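Local coordinates for protein putative leucoanthocyanidin reductase 1 (Vitis vinifera, PDB 3I6I) that probably reduces leucoanthocyanidins to flavan-3-ols with NADPH as cofactor, in the flavonoid pathway of grapevine, at residues G93-I96 with L97-I100; K140-V143 with R144-E148. All coordinates share one frame; numbering follows the deposited sequence.

Contact 1. Residues G93-I96 with L97-I100; sequences GESI and LDQI. With NDP (NADPH dihydro-nicotinamide-adenine-dinucleotide phosphate), chain B.
Two main-chain bonds, each spanning three residues, carry the chain round from S95 and I96 into D98 and Q99: D98 N gives its hydrogen to S95 O and Q99 N gives its hydrogen to I96 O. I96 O is gripped a second time by the side chain of Q99, whose NE2 stands 3.0 Å from I96 O. This bond is nearly straight (165° at the hydrogen), runs in the carbonyl plane on a lone pair, and keeps the oxygen almost in the plane of the Q99 amide. The amide can reach back because CG of Q99 sits beside its own backbone N (chi1 -69°), alongside I96, with I96 CG2 3.6 Å from Q99 NE2. At the other end of the amide, Q99 OE1 accepts from S89 and from S118 N. A leucine in place of Q99 would probably leave I96 O with one donor fewer and take an acceptor from S89 and S118 N. On the cofactor side, D98 OD2 lies 3.3 Å from the adenine amino nitrogen N6A of NADPH and accepts a hydrogen bond from it. A water donates to both S95 OG and D98 OD2, and S95 OG itself donates to E94 OE2 at 2.6 Å. D98 thus holds the adenine amino group in the NADPH site of this Rossmann domain. The turn follows strand 86-89 and runs into helix 99-109, with I96 and L97 against E139 of helix 133-149 and Q99 against I69 and P117.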
# COMPACT_ATOMS: atom_id res chain seq x y z
N GLY A 93 -8.10 -3.81 -4.25
CA GLY A 93 -7.79 -4.42 -5.53
C GLY A 93 -8.95 -4.66 -6.47
O GLY A 93 -8.80 -4.52 -7.69
N GLU A 94 -10.11 -5.00 -5.92
CA GLU A 94 -11.34 -5.16 -6.68
C GLU A 94 -11.88 -3.84 -7.26
O GLU A 94 -12.68 -3.88 -8.18
CB GLU A 94 -12.43 -5.87 -5.82
CG GLU A 94 -13.16 -5.00 -4.74
CD GLU A 94 -12.23 -4.41 -3.65
OE1 GLU A 94 -11.38 -5.15 -3.09
OE2 GLU A 94 -12.34 -3.19 -3.37
N SER A 95 -11.45 -2.69 -6.74
CA SER A 95 -12.00 -1.39 -7.12
C SER A 95 -11.04 -0.47 -7.85
O SER A 95 -11.29 0.73 -7.95
CB SER A 95 -12.51 -0.67 -5.84
OG SER A 95 -13.38 -1.49 -5.10
N ILE A 96 -9.94 -1.00 -8.38
CA ILE A 96 -8.94 -0.13 -9.01
C ILE A 96 -9.55 0.73 -10.17
O ILE A 96 -9.29 1.93 -10.26
CB ILE A 96 -7.73 -0.94 -9.52
CG1 ILE A 96 -7.01 -1.61 -8.34
CG2 ILE A 96 -6.77 -0.03 -10.31
CD1 ILE A 96 -6.64 -0.65 -7.21
N LEU A 97 -10.34 0.15 -11.04
CA LEU A 97 -10.92 0.93 -12.18
C LEU A 97 -12.06 1.91 -11.76
O LEU A 97 -12.43 2.81 -12.53
CB LEU A 97 -11.35 0.02 -13.28
CG LEU A 97 -10.29 -0.81 -13.96
CD1 LEU A 97 -10.93 -1.64 -15.06
CD2 LEU A 97 -9.16 0.05 -14.46
N ASP A 98 -12.53 1.81 -10.52
CA ASP A 98 -13.44 2.82 -9.95
C ASP A 98 -12.73 4.18 -9.89
O ASP A 98 -13.36 5.23 -9.76
CB ASP A 98 -13.89 2.46 -8.52
CG ASP A 98 -14.87 1.27 -8.46
OD1 ASP A 98 -15.42 0.86 -9.51
OD2 ASP A 98 -15.11 0.77 -7.33
N GLN A 99 -11.40 4.15 -9.96
CA GLN A 99 -10.63 5.38 -9.94
C GLN A 99 -10.73 6.18 -11.25
O GLN A 99 -10.37 7.36 -11.27
CB GLN A 99 -9.16 5.07 -9.65
CG GLN A 99 -8.94 4.59 -8.23
CD GLN A 99 -7.52 4.19 -7.98
OE1 GLN A 99 -6.80 4.82 -7.17
NE2 GLN A 99 -7.08 3.16 -8.68
N ILE A 100 -11.21 5.56 -12.33
CA ILE A 100 -11.28 6.23 -13.63
C ILE A 100 -12.17 7.46 -13.54
O ILE A 100 -11.76 8.56 -13.96
CB ILE A 100 -11.74 5.29 -14.74
CG1 ILE A 100 -10.67 4.22 -15.02
CG2 ILE A 100 -12.05 6.07 -16.03
CD1 ILE A 100 -11.06 3.28 -16.10
PA NDP B . -9.43 -2.49 1.53
O1A NDP B . -10.37 -3.43 0.82
O2A NDP B . -8.92 -2.89 3.03
O5B NDP B . -9.97 -0.98 1.67
C5B NDP B . -10.54 -0.34 0.58
C4B NDP B . -11.18 0.94 0.97
O4B NDP B . -11.66 1.46 -0.33
C3B NDP B . -12.43 0.74 1.86
O3B NDP B . -12.60 1.83 2.80
C2B NDP B . -13.58 0.74 0.85
O2B NDP B . -14.78 1.19 1.48
C1B NDP B . -13.08 1.83 -0.11
N9A NDP B . -13.71 1.87 -1.42
C8A NDP B . -13.71 0.88 -2.32
N7A NDP B . -14.36 1.29 -3.41
C5A NDP B . -14.76 2.55 -3.22
C6A NDP B . -15.46 3.47 -4.00
N6A NDP B . -15.87 3.14 -5.23
N1A NDP B . -15.72 4.69 -3.49
C2A NDP B . -15.29 5.02 -2.28
N3A NDP B . -14.60 4.18 -1.50
C4A NDP B . -14.34 2.93 -1.96
O3 NDP B . -8.12 -2.35 0.62
PN NDP B . -6.54 -2.56 1.00
O1N NDP B . -5.98 -1.76 2.11
O2N NDP B . -6.39 -4.13 1.04
O5D NDP B . -5.91 -2.16 -0.46
C5D NDP B . -5.59 -0.79 -0.76
C4D NDP B . -4.46 -0.75 -1.74
O4D NDP B . -3.32 -1.22 -0.98
C3D NDP B . -4.61 -1.66 -2.94
O3D NDP B . -3.98 -1.04 -4.06
C2D NDP B . -3.78 -2.87 -2.53
O2D NDP B . -3.22 -3.42 -3.71
C1D NDP B . -2.65 -2.25 -1.71
N1N NDP B . -2.13 -3.10 -0.57
C2N NDP B . -0.75 -3.21 -0.31
C3N NDP B . -0.28 -4.21 0.43
C7N NDP B . 1.22 -4.30 0.74
O7N NDP B . 2.00 -3.43 0.35
N7N NDP B . 1.60 -5.31 1.51
C4N NDP B . -1.26 -5.26 0.98
C5N NDP B . -2.67 -4.69 1.09
C6N NDP B . -3.03 -3.63 0.39
P2B NDP B . -16.04 0.10 1.66
O1X NDP B . -15.65 -0.94 2.65
O2X NDP B . -17.27 1.03 2.05
O3X NDP B . -16.31 -0.51 0.22
O HOH W 1 -11.34 -2.69 -10.92
O HOH W 2 -15.62 -0.56 -4.65

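Contact 2. Residues K140-V143 with R144-E148; sequences KRRV and RQLVE. With NDP (NADPH dihydro-nicotinamide-adenine-dinucleotide phosphate), chain B.
R142 and Q145, one helical turn apart, run side by side and point the same way, their guanidinium and amide planes 32° from parallel. R142 NH1 comes within 3.0 Å of Q145 OE1, meeting it obliquely. Both chains bend at their second torsion (-97° in R142, -94° in Q145), which brings the two polar ends together. The other end of the Q145 amide, NE2, is hydrogen-bonded to E149. Round the helix, V143 and V147 cross at an angle, V143 CG1 lying 4.1 Å from V147 CG2, while V147 CG2 also rests 3.2 Å from V143 O. The backbone beneath is regular alpha helix: R144 N, Q145 N, L146 N and V147 N donate to the carbonyls of K140, R141, R142 and V143. In this NADPH-binding Rossmann fold, helix 133-149 supplies K140 to the cofactor. The lysine chain, extended beyond CG, leads away from the following turn of helix, and NZ donates to both hydroxyls of the nicotinamide ribose, at 2.8 Å from NADPH O3D and 3.1 Å from NADPH O2D. Gripping both hydroxyls is likely to fix how the ribose sits. R144 is also stretched out, with its CG 3.5 Å from K140 O, but its guanidinium is engaged elsewhere, in a salt bridge with E119 and a cation-pi contact with Y156. L146 packs on I100 and V103 of helix 99-109, and the side chain of R142 also touches I100.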
# COMPACT_ATOMS: atom_id res chain seq x y z
N LYS A 140 -3.87 -1.04 -12.60
CA LYS A 140 -3.08 0.04 -12.00
C LYS A 140 -2.30 0.85 -13.05
O LYS A 140 -2.22 2.09 -12.97
CB LYS A 140 -2.20 -0.49 -10.87
CG LYS A 140 -2.98 -0.97 -9.65
CD LYS A 140 -2.09 -1.31 -8.47
CE LYS A 140 -2.92 -1.73 -7.25
NZ LYS A 140 -2.10 -1.67 -5.99
N ARG A 141 -1.76 0.18 -14.05
CA ARG A 141 -1.02 0.82 -15.14
C ARG A 141 -1.94 1.70 -15.97
O ARG A 141 -1.54 2.78 -16.39
CB ARG A 141 -0.41 -0.22 -16.06
CG ARG A 141 0.76 -0.97 -15.45
CD ARG A 141 1.16 -2.07 -16.35
NE ARG A 141 2.14 -2.96 -15.76
CZ ARG A 141 2.40 -4.19 -16.18
NH1 ARG A 141 1.81 -4.67 -17.25
NH2 ARG A 141 3.30 -4.91 -15.56
N ARG A 142 -3.16 1.22 -16.18
CA ARG A 142 -4.18 1.95 -16.94
C ARG A 142 -4.55 3.23 -16.17
O ARG A 142 -4.67 4.31 -16.74
CB ARG A 142 -5.39 1.04 -17.21
CG ARG A 142 -6.31 1.52 -18.33
CD ARG A 142 -7.44 2.25 -17.81
NE ARG A 142 -8.47 2.50 -18.85
CZ ARG A 142 -8.56 3.59 -19.63
NH1 ARG A 142 -7.63 4.57 -19.59
NH2 ARG A 142 -9.58 3.68 -20.47
N VAL A 143 -4.69 3.14 -14.87
CA VAL A 143 -4.94 4.32 -14.06
C VAL A 143 -3.75 5.30 -14.15
O VAL A 143 -3.97 6.49 -14.32
CB VAL A 143 -5.28 3.99 -12.64
CG1 VAL A 143 -5.27 5.22 -11.74
CG2 VAL A 143 -6.65 3.23 -12.59
N ARG A 144 -2.54 4.80 -14.11
CA ARG A 144 -1.37 5.71 -14.19
C ARG A 144 -1.34 6.43 -15.55
O ARG A 144 -1.07 7.64 -15.61
CB ARG A 144 -0.06 4.94 -14.07
CG ARG A 144 0.33 4.41 -12.72
CD ARG A 144 1.72 3.84 -12.77
NE ARG A 144 2.16 3.35 -11.46
CZ ARG A 144 3.44 3.10 -11.15
NH1 ARG A 144 4.43 3.25 -12.02
NH2 ARG A 144 3.74 2.65 -9.95
N GLN A 145 -1.64 5.67 -16.62
CA GLN A 145 -1.69 6.22 -18.00
C GLN A 145 -2.72 7.35 -18.03
O GLN A 145 -2.43 8.45 -18.53
CB GLN A 145 -1.99 5.13 -19.07
CG GLN A 145 -2.55 5.63 -20.43
CD GLN A 145 -4.11 5.59 -20.49
OE1 GLN A 145 -4.72 4.58 -20.09
NE2 GLN A 145 -4.75 6.72 -20.93
N LEU A 146 -3.92 7.07 -17.54
CA LEU A 146 -4.97 8.11 -17.46
C LEU A 146 -4.57 9.35 -16.64
O LEU A 146 -4.77 10.50 -17.07
CB LEU A 146 -6.30 7.53 -16.96
CG LEU A 146 -7.49 8.46 -17.09
CD1 LEU A 146 -7.74 8.83 -18.54
CD2 LEU A 146 -8.73 7.81 -16.47
N VAL A 147 -3.99 9.13 -15.47
CA VAL A 147 -3.52 10.24 -14.63
C VAL A 147 -2.53 11.12 -15.38
O VAL A 147 -2.63 12.36 -15.41
CB VAL A 147 -2.90 9.70 -13.36
CG1 VAL A 147 -2.10 10.80 -12.59
CG2 VAL A 147 -3.98 9.05 -12.45
N GLU A 148 -1.55 10.47 -16.00
CA GLU A 148 -0.47 11.25 -16.67
C GLU A 148 -0.99 11.98 -17.91
O GLU A 148 -0.64 13.16 -18.17
CB GLU A 148 0.71 10.35 -17.00
CG GLU A 148 1.31 9.80 -15.69
CD GLU A 148 2.54 8.91 -15.84
OE1 GLU A 148 3.38 9.24 -16.68
OE2 GLU A 148 2.67 7.88 -15.09
PA NDP B . -9.43 -2.49 1.53
O1A NDP B . -10.37 -3.43 0.82
O2A NDP B . -8.92 -2.89 3.03
O5B NDP B . -9.97 -0.98 1.67
C5B NDP B . -10.54 -0.34 0.58
C4B NDP B . -11.18 0.94 0.97
O4B NDP B . -11.66 1.46 -0.33
C3B NDP B . -12.43 0.74 1.86
O3B NDP B . -12.60 1.83 2.80
C2B NDP B . -13.58 0.74 0.85
O2B NDP B . -14.78 1.19 1.48
C1B NDP B . -13.08 1.83 -0.11
N9A NDP B . -13.71 1.87 -1.42
C8A NDP B . -13.71 0.88 -2.32
N7A NDP B . -14.36 1.29 -3.41
C5A NDP B . -14.76 2.55 -3.22
C6A NDP B . -15.46 3.47 -4.00
N6A NDP B . -15.87 3.14 -5.23
N1A NDP B . -15.72 4.69 -3.49
C2A NDP B . -15.29 5.02 -2.28
N3A NDP B . -14.60 4.18 -1.50
C4A NDP B . -14.34 2.93 -1.96
O3 NDP B . -8.12 -2.35 0.62
PN NDP B . -6.54 -2.56 1.00
O1N NDP B . -5.98 -1.76 2.11
O2N NDP B . -6.39 -4.13 1.04
O5D NDP B . -5.91 -2.16 -0.46
C5D NDP B . -5.59 -0.79 -0.76
C4D NDP B . -4.46 -0.75 -1.74
O4D NDP B . -3.32 -1.22 -0.98
C3D NDP B . -4.61 -1.66 -2.94
O3D NDP B . -3.98 -1.04 -4.06
C2D NDP B . -3.78 -2.87 -2.53
O2D NDP B . -3.22 -3.42 -3.71
C1D NDP B . -2.65 -2.25 -1.71
N1N NDP B . -2.13 -3.10 -0.57
C2N NDP B . -0.75 -3.21 -0.31
C3N NDP B . -0.28 -4.21 0.43
C7N NDP B . 1.22 -4.30 0.74
O7N NDP B . 2.00 -3.43 0.35
N7N NDP B . 1.60 -5.31 1.51
C4N NDP B . -1.26 -5.26 0.98
C5N NDP B . -2.67 -4.69 1.09
C6N NDP B . -3.03 -3.63 0.39
P2B NDP B . -16.04 0.10 1.66
O1X NDP B . -15.65 -0.94 2.65
O2X NDP B . -17.27 1.03 2.05
O3X NDP B . -16.31 -0.51 0.22

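Overall arrangement
Following the chain from the N terminus, strand 86-89 of the parallel sheet leads into contact 1, where 93-100 turns into helix 99-109. Strand 114-116 and the segment carrying S118 come next, and then helix 133-149, which holds contact 2. The two contacts stand in series, neither nested nor crossed; each closes only a local turn of chain. In space they touch, their centres about 11 Å apart: I96 CG2 packs on K140 N, I96 O lies against V143 CG2, and I100 meets L146 and R142. Helices 99-109 and 133-149 are thereby joined, and both contacts reach one NADPH, contact 1 at the adenine and contact 2 at the nicotinamide ribose.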